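PDB 4WVA: uncharacterized protein from Thermus thermophilus HB8, which hydrolyses mannosylglycerate to mannose and glycerate, and probably glucosylglycerate as well, as a family GH63 glycoside hydrolase with an (alpha/alpha)6-barrel fold. Local coordinates for residues Y30-D35 and P70-H75; G100-P105 and P159-M164. All coordinates share one frame; numbering follows the deposited sequence.

Interaction 1 (Y30-D35 and P70-H75); sequences YQWLWD and PHIVFH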
loop_
_atom_site.group_PDB
_atom_site.type_symbol
_atom_site.label_atom_id
_atom_site.label_comp_id
_atom_site.label_asym_id
_atom_site.label_seq_id
_atom_site.Cartn_x
_atom_site.Cartn_y
_atom_site.Cartn_z
ATOM N N TYR A 30 34.371 0.971 -21.695
ATOM C CA TYR A 30 34.400 -0.069 -20.692
ATOM C C TYR A 30 32.962 -0.523 -20.500
ATOM O O TYR A 30 32.065 -0.115 -21.274
ATOM C CB TYR A 30 34.955 0.446 -19.345
ATOM C CG TYR A 30 36.350 1.021 -19.383
ATOM C CD1 TYR A 30 37.441 0.190 -19.609
ATOM C CD2 TYR A 30 36.582 2.377 -19.154
ATOM C CE1 TYR A 30 38.732 0.702 -19.627
ATOM C CE2 TYR A 30 37.881 2.891 -19.173
ATOM C CZ TYR A 30 38.939 2.033 -19.418
ATOM O OH TYR A 30 40.254 2.509 -19.438
ATOM N N GLN A 31 32.737 -1.386 -19.518
ATOM C CA GLN A 31 31.376 -1.813 -19.160
ATOM C C GLN A 31 30.819 -1.009 -17.979
ATOM O O GLN A 31 31.440 -0.936 -16.918
ATOM C CB GLN A 31 31.342 -3.304 -18.835
ATOM C CG GLN A 31 29.964 -3.826 -18.427
ATOM C CD GLN A 31 29.809 -5.337 -18.400
ATOM O OE1 GLN A 31 28.714 -5.869 -18.689
ATOM N NE2 GLN A 31 30.852 -6.043 -18.012
ATOM N N TRP A 32 29.635 -0.427 -18.176
ATOM C CA TRP A 32 28.937 0.312 -17.117
ATOM C C TRP A 32 27.728 -0.495 -16.614
ATOM O O TRP A 32 27.089 -1.206 -17.374
ATOM C CB TRP A 32 28.435 1.655 -17.653
ATOM C CG TRP A 32 29.313 2.825 -17.366
ATOM C CD1 TRP A 32 29.106 3.771 -16.411
ATOM C CD2 TRP A 32 30.529 3.196 -18.027
ATOM N NE1 TRP A 32 30.083 4.713 -16.443
ATOM C CE2 TRP A 32 30.978 4.389 -17.423
ATOM C CE3 TRP A 32 31.285 2.637 -19.060
ATOM C CZ2 TRP A 32 32.145 5.023 -17.808
ATOM C CZ3 TRP A 32 32.452 3.287 -19.452
ATOM C CH2 TRP A 32 32.869 4.449 -18.825
ATOM N N LEU A 33 27.438 -0.363 -15.326
ATOM C CA LEU A 33 26.423 -1.153 -14.632
ATOM C C LEU A 33 25.013 -0.892 -15.158
ATOM O O LEU A 33 24.386 -1.817 -15.714
ATOM C CB LEU A 33 26.506 -0.872 -13.129
ATOM C CG LEU A 33 25.746 -1.759 -12.139
ATOM C CD1 LEU A 33 26.186 -1.376 -10.726
ATOM C CD2 LEU A 33 24.232 -1.666 -12.293
ATOM N N TRP A 34 24.455 0.303 -14.969
ATOM C CA TRP A 34 23.045 0.435 -15.390
ATOM C C TRP A 34 22.915 0.430 -16.913
ATOM O O TRP A 34 21.933 -0.092 -17.424
ATOM C CB TRP A 34 22.212 1.542 -14.682
ATOM C CG TRP A 34 22.411 2.978 -15.071
ATOM C CD1 TRP A 34 23.541 3.589 -15.580
ATOM C CD2 TRP A 34 21.440 4.028 -14.892
ATOM N NE1 TRP A 34 23.307 4.934 -15.736
ATOM C CE2 TRP A 34 22.023 5.217 -15.329
ATOM C CE3 TRP A 34 20.119 4.056 -14.395
ATOM C CZ2 TRP A 34 21.335 6.432 -15.302
ATOM C CZ3 TRP A 34 19.437 5.263 -14.370
ATOM C CH2 TRP A 34 20.045 6.430 -14.814
ATOM N N ASP A 35 23.956 0.862 -17.631
ATOM C CA ASP A 35 23.923 0.782 -19.083
ATOM C C ASP A 35 23.753 -0.657 -19.524
ATOM O O ASP A 35 22.936 -0.943 -20.394
ATOM C CB ASP A 35 25.195 1.353 -19.723
ATOM C CG ASP A 35 25.395 2.818 -19.444
ATOM O OD1 ASP A 35 25.556 3.190 -18.248
ATOM O OD2 ASP A 35 25.428 3.603 -20.414
ATOM N N PRO A 70 30.216 -2.738 -8.948
ATOM C CA PRO A 70 30.762 -1.412 -9.225
ATOM C C PRO A 70 30.152 -0.808 -10.480
ATOM O O PRO A 70 29.675 -1.562 -11.326
ATOM C CB PRO A 70 32.237 -1.705 -9.473
ATOM C CG PRO A 70 32.220 -3.042 -10.094
ATOM C CD PRO A 70 31.075 -3.800 -9.480
ATOM N N HIS A 71 30.186 0.511 -10.623
ATOM C CA HIS A 71 29.558 1.133 -11.799
ATOM C C HIS A 71 30.368 0.962 -13.078
ATOM O O HIS A 71 29.793 0.969 -14.150
ATOM C CB HIS A 71 29.163 2.583 -11.550
ATOM C CG HIS A 71 30.224 3.596 -11.824
ATOM N ND1 HIS A 71 31.469 3.576 -11.226
ATOM C CD2 HIS A 71 30.174 4.736 -12.550
ATOM C CE1 HIS A 71 32.147 4.648 -11.602
ATOM N NE2 HIS A 71 31.381 5.365 -12.409
ATOM N N ILE A 72 31.677 0.719 -12.963
ATOM C CA ILE A 72 32.498 0.440 -14.143
ATOM C C ILE A 72 33.368 -0.788 -13.916
ATOM O O ILE A 72 33.979 -0.919 -12.855
ATOM C CB ILE A 72 33.417 1.630 -14.547
ATOM C CG1 ILE A 72 32.634 2.930 -14.728
ATOM C CG2 ILE A 72 34.131 1.313 -15.867
ATOM C CD1 ILE A 72 33.515 4.163 -14.887
ATOM N N VAL A 73 33.390 -1.679 -14.913
ATOM C CA VAL A 73 34.356 -2.756 -15.016
ATOM C C VAL A 73 35.344 -2.358 -16.115
ATOM O O VAL A 73 34.967 -2.219 -17.296
ATOM C CB VAL A 73 33.714 -4.112 -15.366
ATOM C CG1 VAL A 73 34.747 -5.220 -15.339
ATOM C CG2 VAL A 73 32.594 -4.443 -14.394
ATOM N N PHE A 74 36.600 -2.173 -15.722
ATOM C CA PHE A 74 37.633 -1.654 -16.637
ATOM C C PHE A 74 38.273 -2.778 -17.478
ATOM O O PHE A 74 39.501 -3.021 -17.423
ATOM C CB PHE A 74 38.704 -0.869 -15.860
ATOM C CG PHE A 74 38.199 0.395 -15.202
ATOM C CD1 PHE A 74 37.732 1.449 -15.968
ATOM C CD2 PHE A 74 38.205 0.551 -13.811
ATOM C CE1 PHE A 74 37.292 2.628 -15.381
ATOM C CE2 PHE A 74 37.758 1.725 -13.223
ATOM C CZ PHE A 74 37.302 2.768 -14.007
ATOM N N HIS A 75 37.453 -3.456 -18.272
ATOM C CA HIS A 75 37.959 -4.462 -19.199
ATOM C C HIS A 75 39.073 -3.896 -20.084
ATOM O O HIS A 75 38.957 -2.786 -20.593
ATOM C CB HIS A 75 36.865 -4.974 -20.130
ATOM C CG HIS A 75 35.682 -5.567 -19.431
ATOM N ND1 HIS A 75 35.702 -6.812 -18.840
ATOM C CD2 HIS A 75 34.435 -5.072 -19.232
ATOM C CE1 HIS A 75 34.510 -7.071 -18.330
ATOM N NE2 HIS A 75 33.724 -6.034 -18.562
#

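Interaction 2 (G100-P105 and P159-M164); sequences GITQPP and PWESGM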
loop_
_atom_site.group_PDB
_atom_site.type_symbol
_atom_site.label_atom_id
_atom_site.label_comp_id
_atom_site.label_asym_id
_atom_site.label_seq_id
_atom_site.Cartn_x
_atom_site.Cartn_y
_atom_site.Cartn_z
ATOM N N GLY A 100 35.102 1.961 -7.574
ATOM C CA GLY A 100 34.865 1.712 -6.165
ATOM C C GLY A 100 33.570 2.320 -5.663
ATOM O O GLY A 100 33.402 2.520 -4.449
ATOM N N ILE A 101 32.658 2.591 -6.600
ATOM C CA ILE A 101 31.311 3.086 -6.294
ATOM C C ILE A 101 30.317 2.284 -7.136
ATOM O O ILE A 101 30.717 1.525 -8.011
ATOM C CB ILE A 101 31.157 4.584 -6.598
ATOM C CG1 ILE A 101 31.507 4.894 -8.069
ATOM C CG2 ILE A 101 32.006 5.424 -5.643
ATOM C CD1 ILE A 101 31.178 6.298 -8.521
ATOM N N THR A 102 29.019 2.458 -6.870
ATOM C CA THR A 102 27.989 1.678 -7.547
ATOM C C THR A 102 27.106 2.553 -8.457
ATOM O O THR A 102 27.477 3.674 -8.801
ATOM C CB THR A 102 27.191 0.850 -6.512
ATOM O OG1 THR A 102 26.401 -0.155 -7.167
ATOM C CG2 THR A 102 26.334 1.709 -5.601
ATOM N N GLN A 103 25.969 2.008 -8.892
ATOM C CA GLN A 103 25.054 2.737 -9.795
ATOM C C GLN A 103 23.651 2.179 -9.580
ATOM O O GLN A 103 23.490 1.180 -8.896
ATOM C CB GLN A 103 25.466 2.578 -11.262
ATOM C CG GLN A 103 25.967 3.867 -11.899
ATOM C CD GLN A 103 26.177 3.750 -13.406
ATOM O OE1 GLN A 103 26.070 2.659 -14.004
ATOM N NE2 GLN A 103 26.473 4.869 -14.030
ATOM N N PRO A 104 22.629 2.813 -10.182
ATOM C CA PRO A 104 21.277 2.352 -9.849
ATOM C C PRO A 104 21.037 0.880 -10.210
ATOM O O PRO A 104 21.328 0.456 -11.338
ATOM C CB PRO A 104 20.382 3.287 -10.677
ATOM C CG PRO A 104 21.211 4.525 -10.826
ATOM C CD PRO A 104 22.593 4.006 -11.040
ATOM N N PRO A 105 20.490 0.103 -9.259
ATOM C CA PRO A 105 20.471 -1.351 -9.375
ATOM C C PRO A 105 19.267 -1.838 -10.177
ATOM O O PRO A 105 18.405 -2.513 -9.652
ATOM C CB PRO A 105 20.425 -1.802 -7.924
ATOM C CG PRO A 105 19.709 -0.715 -7.213
ATOM C CD PRO A 105 20.159 0.551 -7.882
ATOM N N PRO A 159 27.856 11.614 -6.657
ATOM C CA PRO A 159 26.825 11.891 -7.674
ATOM C C PRO A 159 26.846 10.893 -8.852
ATOM O O PRO A 159 25.800 10.627 -9.464
ATOM C CB PRO A 159 27.145 13.318 -8.133
ATOM C CG PRO A 159 28.559 13.560 -7.701
ATOM C CD PRO A 159 28.709 12.798 -6.425
ATOM N N TRP A 160 28.012 10.341 -9.177
ATOM C CA TRP A 160 28.120 9.308 -10.221
ATOM C C TRP A 160 27.211 8.114 -9.945
ATOM O O TRP A 160 26.739 7.469 -10.891
ATOM C CB TRP A 160 29.564 8.804 -10.411
ATOM C CG TRP A 160 30.433 9.711 -11.269
ATOM C CD1 TRP A 160 30.009 10.497 -12.280
ATOM C CD2 TRP A 160 31.869 9.850 -11.229
ATOM N NE1 TRP A 160 31.079 11.148 -12.867
ATOM C CE2 TRP A 160 32.227 10.776 -12.227
ATOM C CE3 TRP A 160 32.877 9.300 -10.426
ATOM C CZ2 TRP A 160 33.554 11.160 -12.453
ATOM C CZ3 TRP A 160 34.192 9.700 -10.640
ATOM C CH2 TRP A 160 34.513 10.609 -11.649
ATOM N N GLU A 161 26.966 7.814 -8.666
ATOM C CA GLU A 161 26.167 6.642 -8.314
ATOM C C GLU A 161 24.681 6.779 -8.652
ATOM O O GLU A 161 23.984 5.761 -8.782
ATOM C CB GLU A 161 26.316 6.298 -6.844
ATOM C CG GLU A 161 27.737 5.977 -6.445
ATOM C CD GLU A 161 27.837 5.473 -5.033
ATOM O OE1 GLU A 161 28.417 4.392 -4.829
ATOM O OE2 GLU A 161 27.301 6.150 -4.134
ATOM N N SER A 162 24.217 8.009 -8.817
ATOM C CA SER A 162 22.866 8.281 -9.319
ATOM C C SER A 162 22.707 7.942 -10.791
ATOM O O SER A 162 21.590 7.819 -11.275
ATOM C CB SER A 162 22.494 9.744 -9.115
ATOM O OG SER A 162 23.207 10.595 -10.015
ATOM N N GLY A 163 23.826 7.824 -11.514
ATOM C CA GLY A 163 23.782 7.745 -12.967
ATOM C C GLY A 163 23.458 9.065 -13.646
ATOM O O GLY A 163 23.488 9.147 -14.880
ATOM N N MET A 164 23.194 10.103 -12.853
ATOM C CA MET A 164 22.729 11.397 -13.329
ATOM C C MET A 164 23.716 12.450 -12.831
ATOM O O MET A 164 23.432 13.310 -11.988
ATOM C CB MET A 164 21.305 11.664 -12.858
ATOM C CG MET A 164 20.357 10.564 -13.269
ATOM S SD MET A 164 18.665 10.936 -12.780
ATOM C CE MET A 164 17.791 9.456 -13.295
HETATM O O HOH W 1 27.340 7.794 -13.542
#

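Interaction 1 (Y30-D35 and P70-H75)
Phe74 meets the phenol ring of Tyr30 edge-on: Phe74 CD1 stands over the centre of one face, 3.5 Å from Tyr30 CD2, and the planes lie at 88° in a T-shaped pair. Tyr30 CB rests 3.7 Å from Ile72 CG2. After an inverse gamma turn centred on Phe74, closed by a weak bond, His75 O lies at the edge of the phenol ring, 3.5 Å from Tyr30 CD1. An alanine in place of Tyr30 would remove the ring face under Phe74 CD1 and the edge beside His75 O, and would probably hold Phe74 less firmly. Gln31 is gripped through its backbone: Gln31 N donates to Val73 O (3.3 Å) and Val73 N to Gln31 O (2.9 Å), each donor lying in the carbonyl plane. This antiparallel hydrogen-bonded pair, followed by the non-hydrogen-bonded pair Trp32-Ile72, joins strand 31-32, an outer strand of a three-stranded sheet, to the central strand 72-74. Gln31 CB sits at the edge of the His75 imidazole, on the face shared with Val73 and packed on helix 48-62. On the opposite face, Ile72 lies beside Trp32, pointing the same way: its CG1 makes a CH-pi contact over the five-membered ring, and Ile72 CD1 lies 3.3 Å from Trp32 CZ2. Trp32 is the N-cap of helix 33-43, and Leu33 N bonds to His71 O at 3.0 Å, from 31° above the carbonyl plane.

Interaction 2 (G100-P105 and P159-M164)
The indole of Trp160 is met at its edge by Ile101 CD1, which also touches Trp160 CB at 3.5 Å, while the His158 ring stacks with it. The pyrrolidine ring of Pro104 is set against two backbone carbonyls, with Pro104 CD 3.2 Å from Glu161 O and Pro104 CG 3.3 Å from Ser162 O. Glu161 has the largest share of the buried surface. Its chain runs extended beyond CG, so that OE1 takes the N-H of Thr102 on its anti lone pair at 2.9 Å and an almost straight 174°. OE1 also forms a salt bridge with Arg146, and OE2 accepts from Val157 N; three partners thus fix the rotation of a buried carboxylate and would probably keep it ionised. Thr102 O, buried without a hydrogen-bond partner, is approached by Glu161 CA at 3.3 Å in a CA-H...O contact. One water accepts from Gln103 NE2 (3.1 Å) and donates to Trp160 O (2.7 Å); Gln103 OE1 accepts from Trp34 N. Ser162 OG accepts from Met164 N in an ST turn. The two loops, largely buried, pack against three helices: Thr102 on 121-146 and 235-254, Pro104 on 235-254, and Ile101 and Trp160 on 201-216.

How the interactions relate
Interactions 1 and 2, with centres about 10 Å apart, meet directly through the 70-75 and 100-105 segments: His71 N lies 2.9 Å from Ile101 O, a probable hydrogen bond, and His71 CB packs 3.5 Å from Gln103 CG. Gln103 OE1 reaches Trp34 N at 3.0 Å, so the start of helix 33-43 is tied to the loop that also bears on 159-164. Both contacts probably border the substrate pocket, as Trp32 to Asp35, Gln103 and Gly163 are likely substrate-binding residues. A bound Tris, probably from the crystallisation liquor, may mark the pocket; it hydrogen-bonds to Gly163 O and weakly to Asp35 OD2. The probable proton donor Asp165 directly follows interaction 2.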